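Local coordinates for iron binding protein FbpA (Mannheimia haemolytica, PDB 1Q35) that binds ferric iron and, as a periplasmic solute-binding protein, probably serves iron uptake, and is captured here without iron, at residues V4-Y9 against V54-D59; E46-P51 against A237-N242; T99-V104 against N266-V271; V133-G138 against Y192-S197. All blocks are in the same frame, centred on the assembly; numbering follows the deposited sequence.

Contact 1 (V4-Y9 against V54-D59); sequences VNVYSY and VLLTVD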
loop_
_atom_site.group_PDB
_atom_site.type_symbol
_atom_site.label_atom_id
_atom_site.label_comp_id
_atom_site.label_asym_id
_atom_site.label_seq_id
_atom_site.Cartn_x
_atom_site.Cartn_y
_atom_site.Cartn_z
ATOM N N VAL A 4 -6.858 -0.352 -24.050
ATOM C CA VAL A 4 -6.617 -1.230 -22.916
ATOM C C VAL A 4 -7.574 -0.821 -21.796
ATOM O O VAL A 4 -7.764 0.368 -21.531
ATOM C CB VAL A 4 -5.134 -1.196 -22.466
ATOM C CG1 VAL A 4 -4.730 0.187 -21.958
ATOM C CG2 VAL A 4 -4.866 -2.259 -21.407
ATOM N N ASN A 5 -8.199 -1.807 -21.167
ATOM C CA ASN A 5 -9.227 -1.578 -20.164
ATOM C C ASN A 5 -8.653 -1.777 -18.769
ATOM O O ASN A 5 -8.353 -2.897 -18.363
ATOM C CB ASN A 5 -10.405 -2.529 -20.380
ATOM C CG ASN A 5 -11.022 -2.391 -21.762
ATOM O OD1 ASN A 5 -11.079 -1.296 -22.323
ATOM N ND2 ASN A 5 -11.484 -3.506 -22.315
ATOM N N VAL A 6 -8.515 -0.676 -18.038
ATOM C CA VAL A 6 -7.860 -0.662 -16.736
ATOM C C VAL A 6 -8.899 -0.533 -15.627
ATOM O O VAL A 6 -9.799 0.300 -15.713
ATOM C CB VAL A 6 -6.867 0.520 -16.660
ATOM C CG1 VAL A 6 -6.194 0.591 -15.292
ATOM C CG2 VAL A 6 -5.836 0.413 -17.770
ATOM N N TYR A 7 -8.777 -1.373 -14.602
ATOM C CA TYR A 7 -9.543 -1.244 -13.371
ATOM C C TYR A 7 -8.549 -0.899 -12.276
ATOM O O TYR A 7 -7.607 -1.644 -12.046
ATOM C CB TYR A 7 -10.287 -2.541 -13.057
ATOM C CG TYR A 7 -11.448 -2.753 -14.001
ATOM C CD1 TYR A 7 -11.230 -3.133 -15.319
ATOM C CD2 TYR A 7 -12.758 -2.510 -13.598
ATOM C CE1 TYR A 7 -12.284 -3.300 -16.199
ATOM C CE2 TYR A 7 -13.820 -2.675 -14.478
ATOM C CZ TYR A 7 -13.570 -3.076 -15.776
ATOM O OH TYR A 7 -14.606 -3.244 -16.671
ATOM N N SER A 8 -8.750 0.239 -11.618
ATOM C CA SER A 8 -7.750 0.800 -10.710
ATOM C C SER A 8 -8.246 0.947 -9.279
ATOM O O SER A 8 -9.235 1.625 -9.024
ATOM C CB SER A 8 -7.310 2.174 -11.214
ATOM O OG SER A 8 -6.334 2.735 -10.347
ATOM N N TYR A 9 -7.520 0.334 -8.348
ATOM C CA TYR A 9 -7.703 0.581 -6.920
ATOM C C TYR A 9 -7.037 1.890 -6.477
ATOM O O TYR A 9 -7.182 2.294 -5.324
ATOM C CB TYR A 9 -7.151 -0.586 -6.091
ATOM C CG TYR A 9 -7.991 -1.834 -6.182
ATOM C CD1 TYR A 9 -9.079 -2.024 -5.339
ATOM C CD2 TYR A 9 -7.706 -2.822 -7.117
ATOM C CE1 TYR A 9 -9.858 -3.172 -5.426
ATOM C CE2 TYR A 9 -8.471 -3.966 -7.207
ATOM C CZ TYR A 9 -9.546 -4.135 -6.366
ATOM O OH TYR A 9 -10.302 -5.284 -6.473
ATOM N N VAL A 54 -6.357 -5.010 -17.245
ATOM C CA VAL A 54 -5.316 -4.691 -16.273
ATOM C C VAL A 54 -5.984 -4.297 -14.962
ATOM O O VAL A 54 -6.893 -3.477 -14.959
ATOM C CB VAL A 54 -4.444 -3.524 -16.817
ATOM C CG1 VAL A 54 -3.415 -3.050 -15.792
ATOM C CG2 VAL A 54 -3.770 -3.938 -18.125
ATOM N N LEU A 55 -5.564 -4.911 -13.860
ATOM C CA LEU A 55 -6.036 -4.540 -12.530
ATOM C C LEU A 55 -4.854 -3.939 -11.766
ATOM O O LEU A 55 -3.841 -4.609 -11.559
ATOM C CB LEU A 55 -6.624 -5.754 -11.800
ATOM C CG LEU A 55 -7.411 -6.737 -12.683
ATOM C CD1 LEU A 55 -7.819 -7.980 -11.910
ATOM C CD2 LEU A 55 -8.632 -6.066 -13.298
ATOM N N LEU A 56 -4.971 -2.662 -11.396
ATOM C CA LEU A 56 -3.921 -1.935 -10.677
ATOM C C LEU A 56 -4.234 -1.931 -9.191
ATOM O O LEU A 56 -5.224 -1.350 -8.762
ATOM C CB LEU A 56 -3.806 -0.495 -11.186
ATOM C CG LEU A 56 -3.293 -0.345 -12.621
ATOM C CD1 LEU A 56 -3.438 1.083 -13.087
ATOM C CD2 LEU A 56 -1.847 -0.783 -12.733
ATOM N N THR A 57 -3.380 -2.599 -8.423
ATOM C CA THR A 57 -3.612 -2.868 -7.008
ATOM C C THR A 57 -2.733 -2.013 -6.096
ATOM O O THR A 57 -1.741 -1.422 -6.536
ATOM C CB THR A 57 -3.318 -4.349 -6.741
ATOM O OG1 THR A 57 -2.004 -4.661 -7.222
ATOM C CG2 THR A 57 -4.251 -5.245 -7.547
ATOM N N VAL A 58 -3.103 -1.981 -4.818
ATOM C CA VAL A 58 -2.355 -1.242 -3.799
ATOM C C VAL A 58 -1.966 -2.120 -2.615
ATOM O O VAL A 58 -1.517 -1.610 -1.588
ATOM C CB VAL A 58 -3.159 -0.020 -3.271
ATOM C CG1 VAL A 58 -3.384 0.983 -4.383
ATOM C CG2 VAL A 58 -4.480 -0.445 -2.655
ATOM N N ASP A 59 -2.133 -3.433 -2.745
ATOM C CA ASP A 59 -1.944 -4.339 -1.619
ATOM C C ASP A 59 -1.632 -5.747 -2.136
ATOM O O ASP A 59 -2.327 -6.254 -3.018
ATOM C CB ASP A 59 -3.215 -4.311 -0.763
ATOM C CG ASP A 59 -3.272 -5.413 0.264
ATOM O OD1 ASP A 59 -2.249 -5.671 0.950
ATOM O OD2 ASP A 59 -4.322 -6.067 0.448
#
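Val6, Tyr7 and Ser8 pair in parallel register with Val54, Leu55 and Leu56, joining two inner strands of the sheet of a periplasmic binding protein lobe. The chain leaves strand 3-8, returns as strand 29-34 on its far side, and crosses over through helix 40-46 to form strand 54-57, the usual beta-alpha-beta construction. The two strand segments cross at -25°. Backbone bonds zip the pair together: Tyr7 N donates to Val54 O at 2.8 Å, and Leu56 N to Tyr7 O at 2.9 Å.

Leu56 illustrates how the face shared with Val6 and Ser8 is filled. Its CB rests near Tyr7 O and the CA of Ser8. CG stands anti to the carbonyl carbon (chi1 -67°), which brings it 4.1 Å from Val6 CG1, and the branch CD1 then closes on Val6 CG1 at 3.6 Å. Helix 243-254 covers this face, with Leu253 against Leu56 and Leu249 against Val6 and Val54. On the other face Tyr7 CB meets Leu55 CD2 at 3.9 Å, and Leu55 reaches Ile66 of helix 60-68. Beyond the strand, Val58 approaches Tyr142, an iron ligand in the loaded protein.

Tyr9 finishes the pairing: its N bonds to Leu56 O at 2.9 Å, while the same oxygen lies in the plane of the Tyr9 ring, at its edge, 3.3 Å from CD2.

Contact 2 (E46-P51 against A237-N242); sequences EGELSP and AKHSPN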
loop_
_atom_site.group_PDB
_atom_site.type_symbol
_atom_site.label_atom_id
_atom_site.label_comp_id
_atom_site.label_asym_id
_atom_site.label_seq_id
_atom_site.Cartn_x
_atom_site.Cartn_y
_atom_site.Cartn_z
ATOM N N GLU A 46 -18.576 -12.813 -14.173
ATOM C CA GLU A 46 -18.601 -12.476 -15.594
ATOM C C GLU A 46 -17.745 -13.462 -16.380
ATOM O O GLU A 46 -18.073 -13.810 -17.515
ATOM C CB GLU A 46 -18.106 -11.046 -15.824
ATOM C CG GLU A 46 -19.112 -9.982 -15.415
ATOM C CD GLU A 46 -18.525 -8.584 -15.421
ATOM O OE1 GLU A 46 -17.759 -8.262 -16.350
ATOM O OE2 GLU A 46 -18.835 -7.804 -14.496
ATOM N N GLY A 47 -16.654 -13.908 -15.762
ATOM C CA GLY A 47 -15.777 -14.906 -16.340
ATOM C C GLY A 47 -15.242 -14.498 -17.696
ATOM O O GLY A 47 -14.510 -13.515 -17.822
ATOM N N GLU A 48 -15.639 -15.251 -18.717
ATOM C CA GLU A 48 -15.137 -15.063 -20.075
ATOM C C GLU A 48 -15.571 -13.739 -20.718
ATOM O O GLU A 48 -14.911 -13.253 -21.632
ATOM C CB GLU A 48 -15.565 -16.248 -20.954
ATOM C CG GLU A 48 -14.789 -17.530 -20.669
ATOM C CD GLU A 48 -15.669 -18.752 -20.449
ATOM O OE1 GLU A 48 -16.643 -18.943 -21.204
ATOM O OE2 GLU A 48 -15.377 -19.537 -19.522
ATOM N N LEU A 49 -16.667 -13.155 -20.235
ATOM C CA LEU A 49 -17.187 -11.900 -20.782
ATOM C C LEU A 49 -16.661 -10.635 -20.089
ATOM O O LEU A 49 -17.059 -9.527 -20.450
ATOM C CB LEU A 49 -18.721 -11.910 -20.748
ATOM C CG LEU A 49 -19.382 -12.946 -21.664
ATOM C CD1 LEU A 49 -20.884 -12.995 -21.419
ATOM C CD2 LEU A 49 -19.080 -12.647 -23.127
ATOM N N SER A 50 -15.762 -10.785 -19.118
ATOM C CA SER A 50 -15.173 -9.619 -18.461
ATOM C C SER A 50 -14.295 -8.851 -19.450
ATOM O O SER A 50 -13.430 -9.447 -20.094
ATOM C CB SER A 50 -14.337 -10.031 -17.250
ATOM O OG SER A 50 -13.689 -8.900 -16.688
ATOM N N PRO A 51 -14.509 -7.542 -19.574
ATOM C CA PRO A 51 -13.670 -6.708 -20.440
ATOM C C PRO A 51 -12.344 -6.275 -19.797
ATOM O O PRO A 51 -11.558 -5.613 -20.460
ATOM C CB PRO A 51 -14.558 -5.488 -20.694
ATOM C CG PRO A 51 -15.362 -5.357 -19.448
ATOM C CD PRO A 51 -15.576 -6.751 -18.930
ATOM N N ALA A 237 -5.725 -9.674 -16.406
ATOM C CA ALA A 237 -6.871 -10.545 -16.206
ATOM C C ALA A 237 -6.828 -11.759 -17.132
ATOM O O ALA A 237 -6.349 -11.679 -18.273
ATOM C CB ALA A 237 -8.157 -9.770 -16.417
ATOM N N LYS A 238 -7.361 -12.873 -16.641
ATOM C CA LYS A 238 -7.315 -14.150 -17.353
ATOM C C LYS A 238 -7.866 -14.043 -18.773
ATOM O O LYS A 238 -7.321 -14.642 -19.701
ATOM C CB LYS A 238 -8.104 -15.217 -16.582
ATOM C CG LYS A 238 -8.120 -16.593 -17.259
ATOM C CD LYS A 238 -8.765 -17.644 -16.380
ATOM C CE LYS A 238 -8.737 -19.015 -17.034
ATOM N NZ LYS A 238 -9.549 -19.999 -16.265
ATOM N N HIS A 239 -8.938 -13.278 -18.940
ATOM C CA HIS A 239 -9.650 -13.201 -20.215
ATOM C C HIS A 239 -9.461 -11.854 -20.920
ATOM O O HIS A 239 -10.269 -11.464 -21.764
ATOM C CB HIS A 239 -11.123 -13.514 -19.970
ATOM C CG HIS A 239 -11.352 -14.900 -19.457
ATOM N ND1 HIS A 239 -11.272 -16.010 -20.266
ATOM C CD2 HIS A 239 -11.622 -15.358 -18.212
ATOM C CE1 HIS A 239 -11.499 -17.094 -19.545
ATOM N NE2 HIS A 239 -11.717 -16.725 -18.296
ATOM N N SER A 240 -8.371 -11.169 -20.576
ATOM C CA SER A 240 -7.982 -9.892 -21.175
ATOM C C SER A 240 -8.284 -9.846 -22.685
ATOM O O SER A 240 -7.690 -10.615 -23.454
ATOM C CB SER A 240 -6.487 -9.670 -20.939
ATOM O OG SER A 240 -5.986 -8.562 -21.661
ATOM N N PRO A 241 -9.216 -8.992 -23.113
ATOM C CA PRO A 241 -9.507 -8.839 -24.550
ATOM C C PRO A 241 -8.497 -8.013 -25.365
ATOM O O PRO A 241 -8.584 -8.023 -26.594
ATOM C CB PRO A 241 -10.876 -8.157 -24.553
ATOM C CG PRO A 241 -10.911 -7.387 -23.288
ATOM C CD PRO A 241 -10.137 -8.188 -22.286
ATOM N N ASN A 242 -7.578 -7.305 -24.711
ATOM C CA ASN A 242 -6.529 -6.547 -25.393
ATOM C C ASN A 242 -5.191 -6.846 -24.742
ATOM O O ASN A 242 -4.521 -5.953 -24.219
ATOM C CB ASN A 242 -6.811 -5.041 -25.341
ATOM C CG ASN A 242 -8.203 -4.687 -25.807
ATOM O OD1 ASN A 242 -8.475 -4.644 -27.014
ATOM N ND2 ASN A 242 -9.098 -4.430 -24.863
#
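A type I beta turn, Ala237 to Ser240, presents the ring of His239 to Glu48, which lies in the short 3-10 segment just after helix 40-46. Both loops lead into core elements of the lobe, the first toward helix 243-254 and the second toward strand 54-57, so the contact joins their outer ends at the surface.

The imidazole is held between two aliphatic groups. Glu48 CA sits over the centre of one face in a CH-pi contact, 3.9 Å from the ring centroid and only 10° off its normal. Lys238 CG, from the turn itself, lies 3.7 Å above the opposite face, displaced toward the rim. With CG of His239 anti to the carbonyl carbon (chi1 -63°), the ring swings out toward the other loop, and Glu48 CG comes within 3.5 Å of His239 CE1. The backbone adds a polar neighbour, Gly47 O, which stands 3.4 Å from His239 CD2.

A second patch sets the Pro241 ring against the Pro51 carbonyl, CG of Pro241 lying 3.4 Å from Pro51 O; that oxygen also accepts a hydrogen bond from Asn5 ND2. Asp53 accepts hydrogen bonds from Ser240 OG and Asn242 N in the same loop as His239.

No hydrogen bond crosses between the segments. The Glu48 carboxylate remains apart from the imidazole, OE2 standing 4.8 Å from His239 NE2, and might slightly favour a protonated imidazole. Cohesion here is chiefly van der Waals contact and CH-pi attraction.

Contact 3 (T99-V104 against N266-V271); sequences TTRARV and NHEYPV. With FMT (formic acid), chain C.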
loop_
_atom_site.group_PDB
_atom_site.type_symbol
_atom_site.label_atom_id
_atom_site.label_comp_id
_atom_site.label_asym_id
_atom_site.label_seq_id
_atom_site.Cartn_x
_atom_site.Cartn_y
_atom_site.Cartn_z
ATOM N N THR A 99 5.669 -0.504 -7.341
ATOM C CA THR A 99 6.342 0.297 -6.315
ATOM C C THR A 99 6.300 -0.452 -5.003
ATOM O O THR A 99 5.507 -1.373 -4.832
ATOM C CB THR A 99 5.644 1.641 -6.080
ATOM O OG1 THR A 99 4.321 1.392 -5.589
ATOM C CG2 THR A 99 5.483 2.446 -7.362
ATOM N N THR A 100 7.153 -0.044 -4.068
ATOM C CA THR A 100 6.962 -0.403 -2.670
ATOM C C THR A 100 6.653 0.849 -1.866
ATOM O O THR A 100 6.924 1.974 -2.283
ATOM C CB THR A 100 8.153 -1.170 -2.046
ATOM O OG1 THR A 100 9.310 -0.328 -1.967
ATOM C CG2 THR A 100 8.546 -2.384 -2.880
ATOM N N ARG A 101 6.050 0.611 -0.711
ATOM C CA ARG A 101 5.661 1.653 0.221
ATOM C C ARG A 101 5.833 1.086 1.617
ATOM O O ARG A 101 5.735 -0.127 1.820
ATOM C CB ARG A 101 4.217 2.108 -0.021
ATOM C CG ARG A 101 3.188 0.999 -0.063
ATOM C CD ARG A 101 2.871 0.475 -1.465
ATOM N NE ARG A 101 2.292 1.484 -2.348
ATOM C CZ ARG A 101 1.009 1.882 -2.365
ATOM N NH1 ARG A 101 0.641 2.801 -3.233
ATOM N NH2 ARG A 101 0.092 1.389 -1.546
ATOM N N ALA A 102 6.114 1.960 2.572
ATOM C CA ALA A 102 6.253 1.564 3.962
ATOM C C ALA A 102 5.020 2.003 4.741
ATOM O O ALA A 102 4.507 3.111 4.532
ATOM C CB ALA A 102 7.495 2.197 4.570
ATOM N N ARG A 103 4.540 1.158 5.648
ATOM C CA ARG A 103 3.494 1.583 6.570
ATOM C C ARG A 103 4.195 2.045 7.840
ATOM O O ARG A 103 4.729 1.247 8.607
ATOM C CB ARG A 103 2.461 0.480 6.817
ATOM C CG ARG A 103 1.174 0.987 7.440
ATOM C CD ARG A 103 -0.067 0.211 6.996
ATOM N NE ARG A 103 -1.301 0.838 7.471
ATOM C CZ ARG A 103 -1.853 1.931 6.940
ATOM N NH1 ARG A 103 -2.954 2.441 7.467
ATOM N NH2 ARG A 103 -1.313 2.526 5.893
ATOM N N VAL A 104 4.246 3.360 8.003
ATOM C CA VAL A 104 5.074 4.013 9.006
ATOM C C VAL A 104 4.256 4.486 10.203
ATOM O O VAL A 104 3.032 4.362 10.222
ATOM C CB VAL A 104 5.840 5.200 8.374
ATOM C CG1 VAL A 104 6.709 4.707 7.220
ATOM C CG2 VAL A 104 4.897 6.296 7.893
ATOM N N ASN A 266 4.605 10.572 -6.917
ATOM C CA ASN A 266 3.901 9.852 -5.863
ATOM C C ASN A 266 4.692 9.706 -4.566
ATOM O O ASN A 266 4.106 9.352 -3.552
ATOM C CB ASN A 266 3.498 8.450 -6.327
ATOM C CG ASN A 266 2.345 8.450 -7.312
ATOM O OD1 ASN A 266 1.934 9.490 -7.835
ATOM N ND2 ASN A 266 1.818 7.256 -7.580
ATOM N N HIS A 267 6.005 9.933 -4.600
ATOM C CA HIS A 267 6.864 9.747 -3.419
ATOM C C HIS A 267 6.871 8.308 -2.913
ATOM O O HIS A 267 6.997 8.057 -1.715
ATOM C CB HIS A 267 6.499 10.751 -2.327
ATOM C CG HIS A 267 6.688 12.156 -2.778
ATOM N ND1 HIS A 267 7.939 12.708 -2.950
ATOM C CD2 HIS A 267 5.798 13.093 -3.176
ATOM C CE1 HIS A 267 7.806 13.942 -3.398
ATOM N NE2 HIS A 267 6.520 14.201 -3.542
ATOM N N GLU A 268 6.762 7.372 -3.859
ATOM C CA GLU A 268 6.872 5.949 -3.586
ATOM C C GLU A 268 8.279 5.475 -3.912
ATOM O O GLU A 268 9.074 6.197 -4.510
ATOM C CB GLU A 268 5.846 5.169 -4.406
ATOM C CG GLU A 268 4.418 5.416 -3.971
ATOM C CD GLU A 268 3.436 4.622 -4.790
ATOM O OE1 GLU A 268 3.170 3.449 -4.438
ATOM O OE2 GLU A 268 2.940 5.171 -5.791
ATOM N N TYR A 269 8.593 4.259 -3.489
ATOM C CA TYR A 269 9.875 3.651 -3.812
ATOM C C TYR A 269 9.740 2.867 -5.118
ATOM O O TYR A 269 8.965 1.923 -5.181
ATOM C CB TYR A 269 10.332 2.721 -2.685
ATOM C CG TYR A 269 10.541 3.452 -1.375
ATOM C CD1 TYR A 269 9.632 3.340 -0.329
ATOM C CD2 TYR A 269 11.654 4.277 -1.191
ATOM C CE1 TYR A 269 9.822 4.033 0.871
ATOM C CE2 TYR A 269 11.853 4.969 0.004
ATOM C CZ TYR A 269 10.934 4.844 1.025
ATOM O OH TYR A 269 11.113 5.528 2.209
ATOM N N PRO A 270 10.462 3.242 -6.175
ATOM C CA PRO A 270 10.429 2.438 -7.402
ATOM C C PRO A 270 10.903 1.018 -7.138
ATOM O O PRO A 270 11.747 0.808 -6.271
ATOM C CB PRO A 270 11.418 3.151 -8.334
ATOM C CG PRO A 270 11.578 4.497 -7.785
ATOM C CD PRO A 270 11.339 4.417 -6.310
ATOM N N VAL A 271 10.362 0.046 -7.867
ATOM C CA VAL A 271 10.950 -1.297 -7.863
ATOM C C VAL A 271 12.188 -1.378 -8.764
ATOM O O VAL A 271 13.081 -2.186 -8.520
ATOM C CB VAL A 271 9.944 -2.410 -8.260
ATOM C CG1 VAL A 271 8.804 -2.486 -7.250
ATOM C CG2 VAL A 271 9.415 -2.231 -9.682
HETATM C C FMT C . -2.926 4.590 -3.251
HETATM O O1 FMT C . -3.336 4.677 -4.506
HETATM O O2 FMT C . -1.745 4.397 -3.023
HETATM O O HOH W 1 10.946 -0.632 -4.065
#
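One carboxylate oxygen, Glu268 OE1, takes three hydrogen bonds across this contact. Thr99 OG1 donates at 2.6 Å, while Arg101 grips the same atom side-on with NE at 3.0 Å and NH1 at 2.9 Å. Both nitrogens go to one oxygen, unlike the familiar two-to-two pairing, and the guanidinium and carboxylate planes stand 63° apart. NE meets OE1 nearly along its C-O axis, whereas the Thr99 hydroxyl and Arg101 NH1 come from opposite sides of the carboxylate plane, each well out of it; OE1 itself lies at the guanidinium edge. The arginine achieves this by folding, its CG placed between backbone N and carbonyl carbon (chi1 52°) and the chain bending twice more.

The other oxygen, OE2, accepts from Asn266 ND2 at 3.0 Å and forms a salt bridge with Arg10. Next to this cluster along the strand Thr100 and Tyr269 make an antiparallel hydrogen-bonded pair, Thr100 N reaching Tyr269 O at 2.9 Å, so short strand 269-270 docks on long strand 96-108, which in this family runs between the lobes. Thr100 OG1, also bonded to Lys229, holds a water that donates to Pro270 O at 2.8 Å.

Arg101 NH1 has a further partner, O2 of a bound formic acid at 2.9 Å; the same molecule, probably from the crystallisation liquor, is also hydrogen-bonded to Arg10 NE. Two arginines around the buried Glu268 would favour its ionised form, and Glu268 fixes Arg101 with NH1 turned to this molecule; the site could accept a small polar or anionic group beside the iron-binding Tyr198.

Contact 4 (V133-G138 against Y192-S197); sequences VCVRSG and YSIGNS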
loop_
_atom_site.group_PDB
_atom_site.type_symbol
_atom_site.label_atom_id
_atom_site.label_comp_id
_atom_site.label_asym_id
_atom_site.label_seq_id
_atom_site.Cartn_x
_atom_site.Cartn_y
_atom_site.Cartn_z
ATOM N N VAL A 133 -3.346 7.567 20.163
ATOM C CA VAL A 133 -3.117 6.918 18.870
ATOM C C VAL A 133 -4.318 7.079 17.932
ATOM O O VAL A 133 -5.458 6.942 18.351
ATOM C CB VAL A 133 -2.787 5.426 19.058
ATOM C CG1 VAL A 133 -2.396 4.784 17.723
ATOM C CG2 VAL A 133 -1.677 5.255 20.101
ATOM N N CYS A 134 -4.046 7.379 16.664
ATOM C CA CYS A 134 -5.071 7.436 15.619
ATOM C C CYS A 134 -4.741 6.425 14.521
ATOM O O CYS A 134 -3.611 6.371 14.040
ATOM C CB CYS A 134 -5.046 8.794 14.892
ATOM S SG CYS A 134 -5.920 10.237 15.532
ATOM N N VAL A 135 -5.728 5.636 14.124
ATOM C CA VAL A 135 -5.591 4.748 12.978
ATOM C C VAL A 135 -6.925 4.702 12.241
ATOM O O VAL A 135 -7.995 4.749 12.861
ATOM C CB VAL A 135 -5.087 3.352 13.368
ATOM C CG1 VAL A 135 -6.129 2.601 14.131
ATOM C CG2 VAL A 135 -4.638 2.573 12.130
ATOM N N ARG A 136 -6.864 4.629 10.917
ATOM C CA ARG A 136 -8.065 4.407 10.120
ATOM C C ARG A 136 -8.648 3.026 10.424
ATOM O O ARG A 136 -8.054 2.238 11.156
ATOM C CB ARG A 136 -7.759 4.535 8.631
ATOM C CG ARG A 136 -7.024 3.336 8.055
ATOM C CD ARG A 136 -6.480 3.558 6.680
ATOM N NE ARG A 136 -7.532 3.788 5.695
ATOM C CZ ARG A 136 -7.300 4.165 4.454
ATOM N NH1 ARG A 136 -6.055 4.389 4.050
ATOM N NH2 ARG A 136 -8.317 4.336 3.621
ATOM N N SER A 137 -9.818 2.748 9.868
ATOM C CA SER A 137 -10.485 1.466 10.075
ATOM C C SER A 137 -9.510 0.294 10.131
ATOM O O SER A 137 -8.671 0.127 9.248
ATOM C CB SER A 137 -11.492 1.208 8.960
ATOM O OG SER A 137 -12.067 -0.083 9.102
ATOM N N GLY A 138 -9.658 -0.532 11.156
ATOM C CA GLY A 138 -8.855 -1.732 11.291
ATOM C C GLY A 138 -9.073 -2.731 10.171
ATOM O O GLY A 138 -8.227 -3.591 9.939
ATOM N N TYR A 192 0.263 9.901 17.732
ATOM C CA TYR A 192 0.833 8.805 16.945
ATOM C C TYR A 192 -0.217 8.358 15.952
ATOM O O TYR A 192 -1.386 8.233 16.311
ATOM C CB TYR A 192 1.170 7.596 17.829
ATOM C CG TYR A 192 2.121 7.888 18.972
ATOM C CD1 TYR A 192 1.667 8.489 20.144
ATOM C CD2 TYR A 192 3.470 7.549 18.893
ATOM C CE1 TYR A 192 2.532 8.768 21.193
ATOM C CE2 TYR A 192 4.341 7.823 19.942
ATOM C CZ TYR A 192 3.864 8.440 21.084
ATOM O OH TYR A 192 4.728 8.722 22.115
ATOM N N SER A 193 0.181 8.122 14.710
ATOM C CA SER A 193 -0.712 7.467 13.763
ATOM C C SER A 193 0.047 6.444 12.933
ATOM O O SER A 193 1.276 6.433 12.902
ATOM C CB SER A 193 -1.404 8.482 12.846
ATOM O OG SER A 193 -0.532 8.935 11.821
ATOM N N ILE A 194 -0.703 5.558 12.294
ATOM C CA ILE A 194 -0.150 4.613 11.331
ATOM C C ILE A 194 -0.619 5.056 9.952
ATOM O O ILE A 194 -1.783 5.395 9.775
ATOM C CB ILE A 194 -0.627 3.186 11.645
ATOM C CG1 ILE A 194 -0.117 2.738 13.017
ATOM C CG2 ILE A 194 -0.152 2.232 10.560
ATOM C CD1 ILE A 194 -0.689 1.408 13.482
ATOM N N GLY A 195 0.279 5.069 8.976
ATOM C CA GLY A 195 -0.094 5.421 7.619
ATOM C C GLY A 195 1.015 5.110 6.636
ATOM O O GLY A 195 2.137 4.836 7.042
ATOM N N ASN A 196 0.719 5.170 5.344
ATOM C CA ASN A 196 1.726 4.855 4.340
ATOM C C ASN A 196 2.660 6.044 4.107
ATOM O O ASN A 196 2.253 7.214 4.164
ATOM C CB ASN A 196 1.084 4.410 3.023
ATOM C CG ASN A 196 0.521 3.000 3.086
ATOM O OD1 ASN A 196 0.845 2.224 3.983
ATOM N ND2 ASN A 196 -0.322 2.667 2.117
ATOM N N SER A 197 3.914 5.723 3.825
ATOM C CA SER A 197 5.001 6.685 3.728
ATOM C C SER A 197 4.789 7.743 2.650
ATOM O O SER A 197 5.020 8.924 2.875
ATOM C CB SER A 197 6.310 5.941 3.454
ATOM O OG SER A 197 6.193 5.082 2.321
HETATM O O HOH W 2 -4.391 4.966 9.181
#
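Tyr192 O is approached by two groups of the neighbouring strand: Cys134 N donates a nearly straight hydrogen bond at 2.8 Å, and Val133 CA offers a CA-H...O contact at 3.4 Å. Val133 thus pairs in parallel with Tyr192, and Cys134 with Ser193, at a sheet position in the second lobe of the binding-protein fold. Helices 141-168 and 178-187 lie between the two strands in sequence.

The pairing soon fades. Ile194 N reaches Cys134 O only by a weak bond of 3.5 Å. Thereafter a water replaces the direct link, accepting from Arg136 N at 3.0 Å and donating to Ile194 O at 2.7 Å.

On the Val133 face, CG2 of Val133 rests 4.3 Å from Tyr192 CB. The Tyr192 ring swings beyond the pair, its CG anti to the carbonyl carbon (chi1 -57°), and packs edge-to-face with Tyr129. On the other face Cys134 lies beside Ser193 under helix 178-187, and its SG forms a disulfide with Cys190. Val135 and Ile194 lie alongside each other, pointing the same way, Val135 CG2 4.1 Å from Ile194 CB.

One strong and one weak backbone bond thus make a short pairing, which the disulfide ties covalently and the water extends by one step.

Overall arrangement
Contacts 1, 3 and 4 all reach one mixed sheet, with strand 96-108 running from the lobe of contact 1 to that of contact 4. Contacts 1 and 4 lie on opposite sides of the chain's centre, 25 Å between centres. Contact 3 bridges them: Val58 O packs against Arg101 NH2, and the neighbouring strand of contact 4 is probably hydrogen-bonded through Gly195 O to Val104 N at 2.7 Å. Contact 2 is peripheral, about 17 Å from contact 3 at nearest atoms, yet Pro51 O ties it to Asn5 of contact 1. The Val58 side chain is about 3 Å from that of Tyr142, and that of Arg101 about 3 Å from that of Tyr198, placing contacts 1 and 3 beside the iron site, which is empty here.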